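Local coordinates for periplasmic His/Glu/Gln/Arg/opine family-binding protein (Silicibacter pomeroyi, PDB 3I6V), which binds lysine in the cleft between its two lobes and, as a family 3 solute-binding protein, probably delivers such amino acids to an ABC transporter, at residues 93-98 with 171-176; 13-18 with 150-155; 7-12 with 44-49; 65-70 with 182-187. One frame throughout, in Å; residues are numbered along the deposited sequence.

Contact 1: 93-98 with 171-176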
loop_
_atom_site.group_PDB
_atom_site.type_symbol
_atom_site.label_atom_id
_atom_site.label_comp_id
_atom_site.label_asym_id
_atom_site.label_seq_id
_atom_site.Cartn_x
_atom_site.Cartn_y
_atom_site.Cartn_z
ATOM N N ALA A 93 -2.419 -8.065 7.500
ATOM C CA ALA A 93 -3.006 -7.401 8.639
ATOM C C ALA A 93 -2.680 -5.913 8.713
ATOM O O ALA A 93 -1.749 -5.420 8.048
ATOM C CB ALA A 93 -2.590 -8.111 9.933
ATOM N N SER A 94 -3.458 -5.214 9.523
ATOM C CA SER A 94 -3.114 -3.885 10.006
ATOM C C SER A 94 -2.774 -4.012 11.491
ATOM O O SER A 94 -3.277 -4.934 12.176
ATOM C CB SER A 94 -4.280 -2.944 9.804
ATOM O OG SER A 94 -4.509 -2.727 8.422
ATOM N N SER A 95 -1.933 -3.109 11.996
ATOM C CA SER A 95 -1.402 -3.212 13.364
ATOM C C SER A 95 -1.195 -1.849 13.968
ATOM O O SER A 95 -1.101 -0.844 13.248
ATOM C CB SER A 95 -0.047 -3.923 13.383
ATOM O OG SER A 95 -0.094 -5.156 12.715
ATOM N N TYR A 96 -1.126 -1.820 15.300
ATOM C CA TYR A 96 -0.810 -0.607 16.032
ATOM C C TYR A 96 0.674 -0.606 16.376
ATOM O O TYR A 96 1.244 -1.639 16.732
ATOM C CB TYR A 96 -1.606 -0.476 17.325
ATOM C CG TYR A 96 -3.096 -0.330 17.163
ATOM C CD1 TYR A 96 -3.919 -1.461 17.084
ATOM C CD2 TYR A 96 -3.685 0.931 17.105
ATOM C CE1 TYR A 96 -5.316 -1.336 16.937
ATOM C CE2 TYR A 96 -5.055 1.069 16.973
ATOM C CZ TYR A 96 -5.857 -0.063 16.890
ATOM O OH TYR A 96 -7.199 0.110 16.755
ATOM N N VAL A 97 1.270 0.568 16.292
ATOM C CA VAL A 97 2.668 0.753 16.717
ATOM C C VAL A 97 2.771 1.951 17.635
ATOM O O VAL A 97 2.137 2.972 17.406
ATOM C CB VAL A 97 3.665 0.862 15.530
ATOM C CG1 VAL A 97 5.006 1.504 15.991
ATOM C CG2 VAL A 97 3.952 -0.503 14.989
ATOM N N ALA A 98 3.576 1.804 18.696
ATOM C CA ALA A 98 3.684 2.834 19.710
ATOM C C ALA A 98 5.122 2.926 20.279
ATOM O O ALA A 98 5.990 2.115 19.939
ATOM C CB ALA A 98 2.665 2.536 20.849
ATOM N N GLY A 171 -1.075 -4.260 21.036
ATOM C CA GLY A 171 -2.441 -4.713 20.727
ATOM C C GLY A 171 -2.433 -5.882 19.759
ATOM O O GLY A 171 -1.439 -6.596 19.612
ATOM N N ASP A 172 -3.552 -6.092 19.085
ATOM C CA ASP A 172 -3.662 -7.247 18.203
ATOM C C ASP A 172 -3.714 -6.754 16.776
ATOM O O ASP A 172 -4.176 -5.658 16.543
ATOM C CB ASP A 172 -4.951 -8.011 18.523
ATOM C CG ASP A 172 -5.019 -8.441 19.990
ATOM O OD1 ASP A 172 -5.731 -7.769 20.778
ATOM O OD2 ASP A 172 -4.338 -9.422 20.349
ATOM N N ASP A 173 -3.256 -7.574 15.848
ATOM C CA ASP A 173 -3.481 -7.380 14.424
ATOM C C ASP A 173 -4.991 -7.291 14.079
ATOM O O ASP A 173 -5.822 -7.889 14.756
ATOM C CB ASP A 173 -2.860 -8.544 13.653
ATOM C CG ASP A 173 -1.318 -8.559 13.709
ATOM O OD1 ASP A 173 -0.683 -7.555 14.145
ATOM O OD2 ASP A 173 -0.748 -9.596 13.292
ATOM N N VAL A 174 -5.323 -6.550 13.018
ATOM C CA VAL A 174 -6.705 -6.401 12.537
ATOM C C VAL A 174 -6.711 -6.689 11.029
ATOM O O VAL A 174 -5.968 -6.052 10.261
ATOM C CB VAL A 174 -7.260 -4.976 12.800
ATOM C CG1 VAL A 174 -8.737 -4.849 12.362
ATOM C CG2 VAL A 174 -7.090 -4.563 14.268
ATOM N N PRO A 175 -7.555 -7.638 10.575
ATOM C CA PRO A 175 -7.602 -7.865 9.116
ATOM C C PRO A 175 -8.443 -6.780 8.440
ATOM O O PRO A 175 -9.562 -6.517 8.874
ATOM C CB PRO A 175 -8.262 -9.256 8.985
ATOM C CG PRO A 175 -8.335 -9.816 10.414
ATOM C CD PRO A 175 -8.423 -8.579 11.302
ATOM N N LEU A 176 -7.917 -6.117 7.408
ATOM C CA LEU A 176 -8.693 -5.080 6.724
ATOM C C LEU A 176 -8.452 -5.156 5.251
ATOM O O LEU A 176 -7.285 -5.250 4.830
ATOM C CB LEU A 176 -8.299 -3.663 7.222
ATOM C CG LEU A 176 -8.787 -3.146 8.556
ATOM C CD1 LEU A 176 -8.195 -1.729 8.850
ATOM C CD2 LEU A 176 -10.353 -3.101 8.602
HETATM O O HOH W 1 -1.549 -4.285 16.602
#
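Ser94 and Val174 form an antiparallel hydrogen-bonded pair between two strands whose directions differ by 144°, so the chains splay apart quickly on the Tyr96 side. Both bonds of the pair are short: Ser94 N to Val174 O is 2.7 Å and Val174 N to Ser94 O is also 2.7 Å. Where the ladder ends, a water accepts from Tyr96 N at 2.8 Å and gives a weak bond to Asp172 O. The small Ala93 lets Asp173 CB pack against its CB at 3.8 Å. Ser95 OG, set anti to its carbonyl carbon (chi1 -52°), donates to Asp173 OD1 at 2.9 Å, coming from above the carboxylate plane. The same oxygen takes a salt bridge from Arg153, so a hydroxyl and a guanidinium both grip this oxygen. An alanine at Ser95 removes the hydroxyl, and the Asp173 carboxylate, left with Arg153, would probably be freer to turn. Ser94 OG is hydrogen-bonded to Gln117 of the lysine pocket, and Leu176 CD1 packs 3.8 Å from it. Gly171, with its positive phi, suits the corner between strands 168-170 and 172-175. Both of these pair antiparallel with strand 93-98, within the mixed sheet of one lobe of the periplasmic binding protein fold.

Contact 2: 13-18 with 150-155. With LYS (lysine), chain B.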
loop_
_atom_site.group_PDB
_atom_site.type_symbol
_atom_site.label_atom_id
_atom_site.label_comp_id
_atom_site.label_asym_id
_atom_site.label_seq_id
_atom_site.Cartn_x
_atom_site.Cartn_y
_atom_site.Cartn_z
ATOM N N GLY A 13 5.265 6.567 -4.397
ATOM C CA GLY A 13 6.698 6.862 -4.257
ATOM C C GLY A 13 7.108 7.213 -2.831
ATOM O O GLY A 13 8.130 7.878 -2.610
ATOM N N ALA A 14 6.336 6.748 -1.854
ATOM C CA ALA A 14 6.597 7.084 -0.458
ATOM C C ALA A 14 6.134 5.999 0.493
ATOM O O ALA A 14 5.766 6.274 1.628
ATOM C CB ALA A 14 5.960 8.459 -0.104
ATOM N N TYR A 15 6.179 4.752 0.049
ATOM C CA TYR A 15 5.553 3.697 0.840
ATOM C C TYR A 15 6.409 2.442 0.816
ATOM O O TYR A 15 5.983 1.409 0.281
ATOM C CB TYR A 15 4.129 3.436 0.278
ATOM C CG TYR A 15 3.240 2.553 1.125
ATOM C CD1 TYR A 15 3.226 2.665 2.538
ATOM C CD2 TYR A 15 2.397 1.610 0.518
ATOM C CE1 TYR A 15 2.367 1.859 3.332
ATOM C CE2 TYR A 15 1.534 0.795 1.305
ATOM C CZ TYR A 15 1.545 0.925 2.706
ATOM O OH TYR A 15 0.721 0.148 3.466
ATOM N N PRO A 16 7.653 2.523 1.383
ATOM C CA PRO A 16 8.532 1.349 1.309
ATOM C C PRO A 16 8.013 0.192 2.192
ATOM O O PRO A 16 7.403 0.415 3.250
ATOM C CB PRO A 16 9.903 1.892 1.821
ATOM C CG PRO A 16 9.539 3.060 2.688
ATOM C CD PRO A 16 8.303 3.677 2.046
ATOM N N PRO A 17 8.229 -1.050 1.774
ATOM C CA PRO A 17 8.947 -1.502 0.628
ATOM C C PRO A 17 8.058 -1.689 -0.627
ATOM O O PRO A 17 8.568 -2.154 -1.651
ATOM C CB PRO A 17 9.509 -2.854 1.111
ATOM C CG PRO A 17 8.509 -3.352 2.063
ATOM C CD PRO A 17 7.768 -2.174 2.608
ATOM N N TYR A 18 6.764 -1.344 -0.550
ATOM C CA TYR A 18 5.891 -1.443 -1.733
ATOM C C TYR A 18 6.396 -0.568 -2.883
ATOM O O TYR A 18 6.607 -1.045 -4.005
ATOM C CB TYR A 18 4.461 -0.974 -1.384
ATOM C CG TYR A 18 3.786 -1.788 -0.320
ATOM C CD1 TYR A 18 3.916 -1.443 1.032
ATOM C CD2 TYR A 18 3.003 -2.898 -0.658
ATOM C CE1 TYR A 18 3.273 -2.200 2.052
ATOM C CE2 TYR A 18 2.338 -3.675 0.348
ATOM C CZ TYR A 18 2.473 -3.305 1.687
ATOM O OH TYR A 18 1.834 -4.037 2.671
ATOM N N PHE A 150 -1.829 3.454 13.421
ATOM C CA PHE A 150 -2.473 2.235 12.908
ATOM C C PHE A 150 -2.249 2.195 11.399
ATOM O O PHE A 150 -2.663 3.104 10.688
ATOM C CB PHE A 150 -3.969 2.285 13.249
ATOM C CG PHE A 150 -4.735 1.025 12.905
ATOM C CD1 PHE A 150 -4.434 -0.191 13.532
ATOM C CD2 PHE A 150 -5.779 1.073 11.972
ATOM C CE1 PHE A 150 -5.166 -1.354 13.222
ATOM C CE2 PHE A 150 -6.524 -0.058 11.649
ATOM C CZ PHE A 150 -6.222 -1.284 12.275
ATOM N N ALA A 151 -1.591 1.144 10.920
ATOM C CA ALA A 151 -1.141 1.086 9.539
ATOM C C ALA A 151 -0.958 -0.337 9.111
ATOM O O ALA A 151 -1.098 -1.263 9.904
ATOM C CB ALA A 151 0.236 1.859 9.386
ATOM N N ASP A 152 -0.599 -0.510 7.852
ATOM C CA ASP A 152 -0.370 -1.823 7.294
ATOM C C ASP A 152 0.812 -2.473 7.997
ATOM O O ASP A 152 1.873 -1.811 8.199
ATOM C CB ASP A 152 -0.063 -1.657 5.828
ATOM C CG ASP A 152 0.181 -2.940 5.146
ATOM O OD1 ASP A 152 -0.809 -3.620 4.785
ATOM O OD2 ASP A 152 1.383 -3.237 4.922
ATOM N N ARG A 153 0.637 -3.744 8.374
ATOM C CA ARG A 153 1.635 -4.463 9.137
ATOM C C ARG A 153 2.934 -4.597 8.334
ATOM O O ARG A 153 4.031 -4.476 8.903
ATOM C CB ARG A 153 1.153 -5.856 9.569
ATOM C CG ARG A 153 2.178 -6.569 10.497
ATOM C CD ARG A 153 1.690 -7.927 11.067
ATOM N NE ARG A 153 2.811 -8.510 11.783
ATOM C CZ ARG A 153 3.118 -8.242 13.050
ATOM N NH1 ARG A 153 2.355 -7.441 13.794
ATOM N NH2 ARG A 153 4.182 -8.812 13.586
ATOM N N ASP A 154 2.835 -4.857 7.036
ATOM C CA ASP A 154 4.052 -5.008 6.269
ATOM C C ASP A 154 4.846 -3.716 6.084
ATOM O O ASP A 154 6.074 -3.768 5.889
ATOM C CB ASP A 154 3.803 -5.736 4.959
ATOM C CG ASP A 154 3.462 -7.209 5.191
ATOM O OD1 ASP A 154 3.443 -7.644 6.365
ATOM O OD2 ASP A 154 3.200 -7.912 4.215
ATOM N N TYR A 155 4.155 -2.577 6.167
ATOM C CA TYR A 155 4.821 -1.292 6.162
ATOM C C TYR A 155 5.544 -1.122 7.521
ATOM O O TYR A 155 6.720 -0.674 7.587
ATOM C CB TYR A 155 3.807 -0.162 5.933
ATOM C CG TYR A 155 4.378 1.231 6.153
ATOM C CD1 TYR A 155 5.346 1.769 5.286
ATOM C CD2 TYR A 155 3.952 2.005 7.227
ATOM C CE1 TYR A 155 5.866 3.071 5.499
ATOM C CE2 TYR A 155 4.447 3.272 7.446
ATOM C CZ TYR A 155 5.412 3.796 6.605
ATOM O OH TYR A 155 5.890 5.049 6.907
HETATM N N LYS B . -3.677 -0.837 1.939
HETATM C CA LYS B . -4.206 0.338 2.707
HETATM C C LYS B . -5.288 1.054 1.929
HETATM O O LYS B . -5.494 0.721 0.754
HETATM C CB LYS B . -3.060 1.322 3.049
HETATM C CG LYS B . -2.434 2.032 1.848
HETATM C CD LYS B . -1.243 2.934 2.321
HETATM C CE LYS B . -0.597 3.765 1.152
HETATM N NZ LYS B . 0.639 4.544 1.672
HETATM O OXT LYS B . -5.954 1.989 2.458
HETATM O O HOH W 2 -0.153 1.646 5.734
HETATM O O HOH W 3 8.478 0.299 5.703
#
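The Tyr15 ring packs against Tyr155 and its hydroxyl against Asp152; CG is anti to the backbone N (chi1 -169°). Its CB lies 3.9 Å from NZ of the bound lysine, which then sits 3.2 Å above the ring plane, over the centre, with CG and CD1 the ring atoms nearest to it. An aromatic face suits this place because its electron-rich surface probably favours an ammonium. Tyr18 CD1 covers the opposite face, toward the rim. Farther out, CE1 meets Tyr155 CG at 3.5 Å, the two ring planes inclined at 34°, while CE2 meets CD of the ligand and CZ comes 3.5 Å from the same carbon. At the tip, OH packs 3.1 Å from Asp152 CB and shares a water, 2.9 Å away, with Asp152 N. An alanine here would probably open a gap between the ligand's side chain and Tyr18, leaving the ammonium without its aromatic floor. Tip to tip with Asp152, Tyr18 OH donates to OD2 at 2.4 Å, shorter than usual and of doubtful exact length. That oxygen also accepts from Tyr155 N, an N-cap bond. The aspartate thus ends strand 148-152 and caps helix 153-162, while Pro134 of helix 134-142 touches both Tyr15 and Tyr155 beside the short strand 14-15.

Contact 3: 7-12 with 44-49. With LYS (lysine), chain B.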
loop_
_atom_site.group_PDB
_atom_site.type_symbol
_atom_site.label_atom_id
_atom_site.label_comp_id
_atom_site.label_asym_id
_atom_site.label_seq_id
_atom_site.Cartn_x
_atom_site.Cartn_y
_atom_site.Cartn_z
ATOM N N VAL A 7 1.847 2.702 -21.288
ATOM C CA VAL A 7 0.978 2.798 -20.121
ATOM C C VAL A 7 1.685 3.596 -19.027
ATOM O O VAL A 7 2.816 3.298 -18.646
ATOM C CB VAL A 7 0.511 1.411 -19.601
ATOM C CG1 VAL A 7 1.686 0.548 -19.200
ATOM C CG2 VAL A 7 -0.468 1.570 -18.428
ATOM N N ARG A 8 1.016 4.623 -18.534
ATOM C CA ARG A 8 1.561 5.414 -17.447
ATOM C C ARG A 8 1.158 4.753 -16.104
ATOM O O ARG A 8 -0.038 4.671 -15.771
ATOM C CB ARG A 8 1.069 6.846 -17.590
ATOM C CG ARG A 8 1.762 7.620 -18.785
ATOM C CD ARG A 8 1.003 8.919 -19.048
ATOM N NE ARG A 8 -0.405 8.542 -19.245
ATOM C CZ ARG A 8 -1.450 9.364 -19.181
ATOM N NH1 ARG A 8 -2.673 8.869 -19.345
ATOM N NH2 ARG A 8 -1.277 10.666 -18.955
ATOM N N MET A 9 2.149 4.203 -15.406
ATOM C CA MET A 9 1.944 3.510 -14.135
ATOM C C MET A 9 2.066 4.523 -12.999
ATOM O O MET A 9 3.149 5.088 -12.796
ATOM C CB MET A 9 2.965 2.365 -13.976
ATOM C CG MET A 9 2.946 1.374 -15.171
ATOM S SD MET A 9 1.615 0.119 -15.184
ATOM C CE MET A 9 2.190 -0.920 -13.909
ATOM N N GLY A 10 0.964 4.780 -12.294
ATOM C CA GLY A 10 0.949 5.736 -11.187
ATOM C C GLY A 10 1.223 5.072 -9.833
ATOM O O GLY A 10 0.618 4.044 -9.496
ATOM N N THR A 11 2.120 5.674 -9.046
ATOM C CA THR A 11 2.435 5.203 -7.720
ATOM C C THR A 11 2.692 6.385 -6.790
ATOM O O THR A 11 2.858 7.545 -7.259
ATOM C CB THR A 11 3.599 4.171 -7.718
ATOM O OG1 THR A 11 3.613 3.476 -6.462
ATOM C CG2 THR A 11 4.985 4.820 -7.981
ATOM N N GLU A 12 2.694 6.095 -5.481
ATOM C CA GLU A 12 2.867 7.121 -4.469
ATOM C C GLU A 12 4.356 7.533 -4.334
ATOM O O GLU A 12 4.643 8.693 -4.121
ATOM C CB GLU A 12 2.363 6.622 -3.115
ATOM C CG GLU A 12 2.336 7.672 -2.025
ATOM C CD GLU A 12 1.844 7.139 -0.652
ATOM O OE1 GLU A 12 1.675 5.906 -0.466
ATOM O OE2 GLU A 12 1.647 7.969 0.252
ATOM N N LEU A 44 3.368 -4.507 -23.007
ATOM C CA LEU A 44 3.176 -3.063 -22.932
ATOM C C LEU A 44 4.489 -2.376 -22.557
ATOM O O LEU A 44 5.291 -2.927 -21.837
ATOM C CB LEU A 44 2.093 -2.739 -21.883
ATOM C CG LEU A 44 0.706 -3.370 -22.151
ATOM C CD1 LEU A 44 -0.068 -3.411 -20.872
ATOM C CD2 LEU A 44 -0.035 -2.565 -23.207
ATOM N N THR A 45 4.698 -1.159 -23.003
ATOM C CA THR A 45 5.857 -0.419 -22.510
ATOM C C THR A 45 5.337 0.552 -21.453
ATOM O O THR A 45 4.240 1.118 -21.581
ATOM C CB THR A 45 6.560 0.345 -23.639
ATOM O OG1 THR A 45 5.597 1.205 -24.251
ATOM C CG2 THR A 45 7.090 -0.621 -24.696
ATOM N N CYS A 46 6.090 0.732 -20.387
ATOM C CA CYS A 46 5.590 1.606 -19.364
ATOM C C CYS A 46 6.492 2.760 -18.988
ATOM O O CYS A 46 7.695 2.748 -19.234
ATOM C CB CYS A 46 5.177 0.819 -18.136
ATOM S SG CYS A 46 6.507 0.091 -17.221
ATOM N N GLU A 47 5.859 3.752 -18.389
ATOM C CA GLU A 47 6.511 4.923 -17.892
ATOM C C GLU A 47 5.929 5.131 -16.481
ATOM O O GLU A 47 4.721 4.969 -16.259
ATOM C CB GLU A 47 6.190 6.065 -18.854
ATOM C CG GLU A 47 6.025 7.429 -18.254
ATOM C CD GLU A 47 5.497 8.448 -19.268
ATOM O OE1 GLU A 47 5.601 8.175 -20.484
ATOM O OE2 GLU A 47 4.958 9.512 -18.841
ATOM N N TRP A 48 6.782 5.438 -15.527
ATOM C CA TRP A 48 6.362 5.575 -14.136
ATOM C C TRP A 48 6.029 7.006 -13.777
ATOM O O TRP A 48 6.762 7.930 -14.157
ATOM C CB TRP A 48 7.427 5.007 -13.219
ATOM C CG TRP A 48 7.446 3.550 -13.299
ATOM C CD1 TRP A 48 8.200 2.772 -14.146
ATOM C CD2 TRP A 48 6.635 2.659 -12.543
ATOM N NE1 TRP A 48 7.917 1.436 -13.936
ATOM C CE2 TRP A 48 6.952 1.340 -12.962
ATOM C CE3 TRP A 48 5.671 2.843 -11.555
ATOM C CZ2 TRP A 48 6.350 0.210 -12.404
ATOM C CZ3 TRP A 48 5.080 1.716 -10.990
ATOM C CH2 TRP A 48 5.415 0.417 -11.425
ATOM N N VAL A 49 4.921 7.197 -13.058
ATOM C CA VAL A 49 4.464 8.538 -12.652
ATOM C C VAL A 49 4.254 8.535 -11.142
ATOM O O VAL A 49 3.639 7.603 -10.599
ATOM C CB VAL A 49 3.170 8.999 -13.392
ATOM C CG1 VAL A 49 2.784 10.467 -13.018
ATOM C CG2 VAL A 49 3.360 8.891 -14.911
HETATM N N LYS B . -3.677 -0.837 1.939
HETATM C CA LYS B . -4.206 0.338 2.707
HETATM C C LYS B . -5.288 1.054 1.929
HETATM O O LYS B . -5.494 0.721 0.754
HETATM C CB LYS B . -3.060 1.322 3.049
HETATM C CG LYS B . -2.434 2.032 1.848
HETATM C CD LYS B . -1.243 2.934 2.321
HETATM C CE LYS B . -0.597 3.765 1.152
HETATM N NZ LYS B . 0.639 4.544 1.672
HETATM O OXT LYS B . -5.954 1.989 2.458
#
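Met9 packs on Trp48 across two neighbouring parallel strands. Met9 CB rests over the six-membered ring of Trp48, 3.7 Å from its centroid and 15° off the normal, a CH-pi contact. Met9 CG, anti to the carbonyl carbon (chi1 -55°), fills the dip beside Cys46 CB at 3.8 Å, and the bend at chi2 then takes the sulfur away from it. One step back, Val7 CG1, in the conformer described, lies in the dip lined by Thr45 O, Leu44 CB and Cys46 CB, the last 3.7 Å away, a placement to be taken with caution because the side chain has a second conformer. Thr11 adds its CG2 methyl, 4.1 Å from Trp48 CE3. Helices 30-42 and 189-204 cover this face. On the other face Gly10 raises no bump, while Arg8 CB touches Val49 CG2 at 4.1 Å. Arg8 and Glu47 run side by side, with Arg8 CG 3.7 Å from Glu47 OE2; the guanidinium itself goes to Asp66, in a salt bridge, and to Gly63 O. Five backbone bonds join the strands, among them Met9 N to Glu47 O at 2.8 Å. With helix 30-42 packed against both, they make a beta-alpha-beta unit. The chemistry divides partly by face: apolar side chains and the cysteine under the helices, while the other face mixes Val49 with the charged Arg8 and Glu47. Just past the strand, Glu12 OE1 accepts from NZ of the bound lysine at 2.7 Å, which implies a pocket end matched to a cationic side chain.

Contact 4: 65-70 with 182-187. With NA (sodium ion), chain C.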
loop_
_atom_site.group_PDB
_atom_site.type_symbol
_atom_site.label_atom_id
_atom_site.label_comp_id
_atom_site.label_asym_id
_atom_site.label_seq_id
_atom_site.Cartn_x
_atom_site.Cartn_y
_atom_site.Cartn_z
ATOM N N TYR A 65 -2.474 9.514 -15.476
ATOM C CA TYR A 65 -1.768 8.259 -15.690
ATOM C C TYR A 65 -2.864 7.203 -15.854
ATOM O O TYR A 65 -4.059 7.544 -15.811
ATOM C CB TYR A 65 -0.810 7.903 -14.521
ATOM C CG TYR A 65 -1.348 8.342 -13.190
ATOM C CD1 TYR A 65 -1.090 9.632 -12.714
ATOM C CD2 TYR A 65 -2.162 7.494 -12.417
ATOM C CE1 TYR A 65 -1.615 10.077 -11.498
ATOM C CE2 TYR A 65 -2.695 7.935 -11.171
ATOM C CZ TYR A 65 -2.418 9.221 -10.731
ATOM O OH TYR A 65 -2.913 9.706 -9.547
ATOM N N ASP A 66 -2.466 5.946 -16.026
ATOM C CA ASP A 66 -3.429 4.919 -16.434
ATOM C C ASP A 66 -3.684 3.813 -15.431
ATOM O O ASP A 66 -4.658 3.065 -15.595
ATOM C CB ASP A 66 -3.008 4.304 -17.775
ATOM C CG ASP A 66 -2.776 5.372 -18.841
ATOM O OD1 ASP A 66 -3.679 6.209 -19.069
ATOM O OD2 ASP A 66 -1.659 5.412 -19.399
ATOM N N THR A 67 -2.811 3.659 -14.448
ATOM C CA THR A 67 -3.022 2.657 -13.411
ATOM C C THR A 67 -2.606 3.208 -12.054
ATOM O O THR A 67 -1.812 4.171 -11.981
ATOM C CB THR A 67 -2.200 1.357 -13.649
ATOM O OG1 THR A 67 -0.809 1.628 -13.374
ATOM C CG2 THR A 67 -2.334 0.836 -15.074
ATOM N N ILE A 68 -3.129 2.609 -10.988
ATOM C CA ILE A 68 -2.588 2.839 -9.643
ATOM C C ILE A 68 -1.976 1.534 -9.166
ATOM O O ILE A 68 -2.670 0.525 -9.131
ATOM C CB ILE A 68 -3.677 3.308 -8.663
ATOM C CG1 ILE A 68 -4.209 4.678 -9.090
ATOM C CG2 ILE A 68 -3.135 3.365 -7.215
ATOM C CD1 ILE A 68 -5.458 5.105 -8.285
ATOM N N ILE A 69 -0.674 1.537 -8.868
ATOM C CA ILE A 69 -0.029 0.377 -8.285
ATOM C C ILE A 69 0.770 0.943 -7.096
ATOM O O ILE A 69 1.881 1.468 -7.259
ATOM C CB ILE A 69 0.816 -0.407 -9.327
ATOM C CG1 ILE A 69 1.428 -1.679 -8.723
ATOM C CG2 ILE A 69 1.870 0.515 -10.041
ATOM C CD1 ILE A 69 2.185 -2.555 -9.786
ATOM N N ALA A 70 0.148 0.922 -5.919
ATOM C CA ALA A 70 0.567 1.796 -4.816
ATOM C C ALA A 70 0.069 1.240 -3.488
ATOM O O ALA A 70 -0.457 1.984 -2.652
ATOM C CB ALA A 70 0.015 3.253 -5.039
ATOM N N MET A 182 -4.295 -3.548 -8.453
ATOM C CA MET A 182 -4.071 -2.343 -9.275
ATOM C C MET A 182 -5.398 -1.711 -9.552
ATOM O O MET A 182 -6.395 -2.425 -9.848
ATOM C CB MET A 182 -3.426 -2.680 -10.650
ATOM C CG MET A 182 -2.011 -3.297 -10.603
ATOM S SD MET A 182 -1.292 -3.822 -12.227
ATOM C CE MET A 182 -1.745 -2.340 -13.122
ATOM N N GLY A 183 -5.413 -0.390 -9.523
ATOM C CA GLY A 183 -6.609 0.372 -9.831
ATOM C C GLY A 183 -6.510 0.934 -11.242
ATOM O O GLY A 183 -5.435 1.328 -11.688
ATOM N N LEU A 184 -7.624 0.935 -11.965
ATOM C CA LEU A 184 -7.704 1.539 -13.297
ATOM C C LEU A 184 -9.034 2.241 -13.466
ATOM O O LEU A 184 -9.974 1.969 -12.710
ATOM C CB LEU A 184 -7.619 0.474 -14.397
ATOM C CG LEU A 184 -6.280 -0.269 -14.477
ATOM C CD1 LEU A 184 -6.396 -1.573 -13.688
ATOM C CD2 LEU A 184 -5.975 -0.546 -15.943
ATOM N N ARG A 185 -9.145 3.076 -14.501
ATOM C CA ARG A 185 -10.419 3.747 -14.756
ATOM C C ARG A 185 -11.453 2.684 -15.119
ATOM O O ARG A 185 -11.107 1.643 -15.704
ATOM C CB ARG A 185 -10.332 4.770 -15.905
ATOM C CG ARG A 185 -9.568 6.102 -15.559
ATOM C CD ARG A 185 -9.487 7.017 -16.835
ATOM N NE ARG A 185 -8.569 6.437 -17.842
ATOM C CZ ARG A 185 -7.235 6.518 -17.766
ATOM N NH1 ARG A 185 -6.656 7.162 -16.742
ATOM N NH2 ARG A 185 -6.478 5.949 -18.700
ATOM N N GLU A 186 -12.714 2.955 -14.791
ATOM C CA GLU A 186 -13.798 1.998 -15.107
ATOM C C GLU A 186 -14.055 1.835 -16.605
ATOM O O GLU A 186 -14.684 0.864 -17.013
ATOM C CB GLU A 186 -15.091 2.396 -14.379
ATOM C CG GLU A 186 -14.869 2.346 -12.846
ATOM C CD GLU A 186 -16.052 2.863 -12.028
ATOM O OE1 GLU A 186 -16.763 3.814 -12.444
ATOM O OE2 GLU A 186 -16.242 2.318 -10.935
ATOM N N SER A 187 -13.559 2.779 -17.414
ATOM C CA SER A 187 -13.715 2.694 -18.861
ATOM C C SER A 187 -12.495 1.978 -19.474
ATOM O O SER A 187 -12.342 1.885 -20.711
ATOM C CB SER A 187 -13.874 4.102 -19.443
ATOM O OG SER A 187 -12.764 4.889 -19.008
HETATM NA NA NA C . -15.807 0.173 -9.971
HETATM O O HOH W 4 -7.099 3.445 -16.434
#
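Ile68 and Gly183 form a single antiparallel bridge where strand 180-184 runs in beside strand 67-68 of the parallel sheet. In the periplasmic binding protein fold this strand, paired with 83-89, is one of the two connections between the lobes, so the bridge ties its end to the lobe that holds the N-terminus. Ile68 N donates to Gly183 O at 2.7 Å, and Gly183 N returns a bond to Ile68 O at 2.9 Å. Glycine suits the spot because a CB here would press close to Ile68 CB. Met182, bent at its thioether, brings CE to 3.8 Å from Thr67 CB, a flexible chain that touches both Thr67 and Phe195 of helix 189-204. Leu184 lies alongside Thr67, its CD2 4.0 Å from Thr67 CG2. Arg185 folds back at chi3 (-70°), and its guanidinium uses two in-plane N-H groups: NH1 donates to Tyr65 O at 2.8 Å, and NH2 forms a salt bridge with Asp66 OD1, also at 2.8 Å, meeting it on the anti side. Leu60 O and Asp188 take further bonds from the same group, so NH1 and NH2 each have two partners. A water linking Asp66 O to Arg185 N lies 3.3 Å above the guanidinium plane. Farther on, beside Asp79, Ile82 and Asp83 of the metal site, Glu186 OE2 binds the sodium ion at 2.4 Å.

In the fold
Contacts 3 and 4 share one lobe and one sheet: strand 7-11 lies between 46-50 and 67-68, the contact centres are 10 Å apart, and Thr11 OG1 reaches Ile69 O at 2.8 Å. Contact 1 belongs to the other lobe, about 31 Å from contact 3 between centres. Contact 2 joins the two sides, since segment 13-18 continues directly from 7-12, while segment 150-155 pairs with strand 93-98 of contact 1, Ser95 N lying 2.9 Å from Ala151 O. The bound lysine sits between the two lobes. Contacts 2 and 3 both touch its ammonium, through Tyr15 and Glu12; the side chains of Ser94 and Ile68 stay about 6 and 9 Å from the ligand.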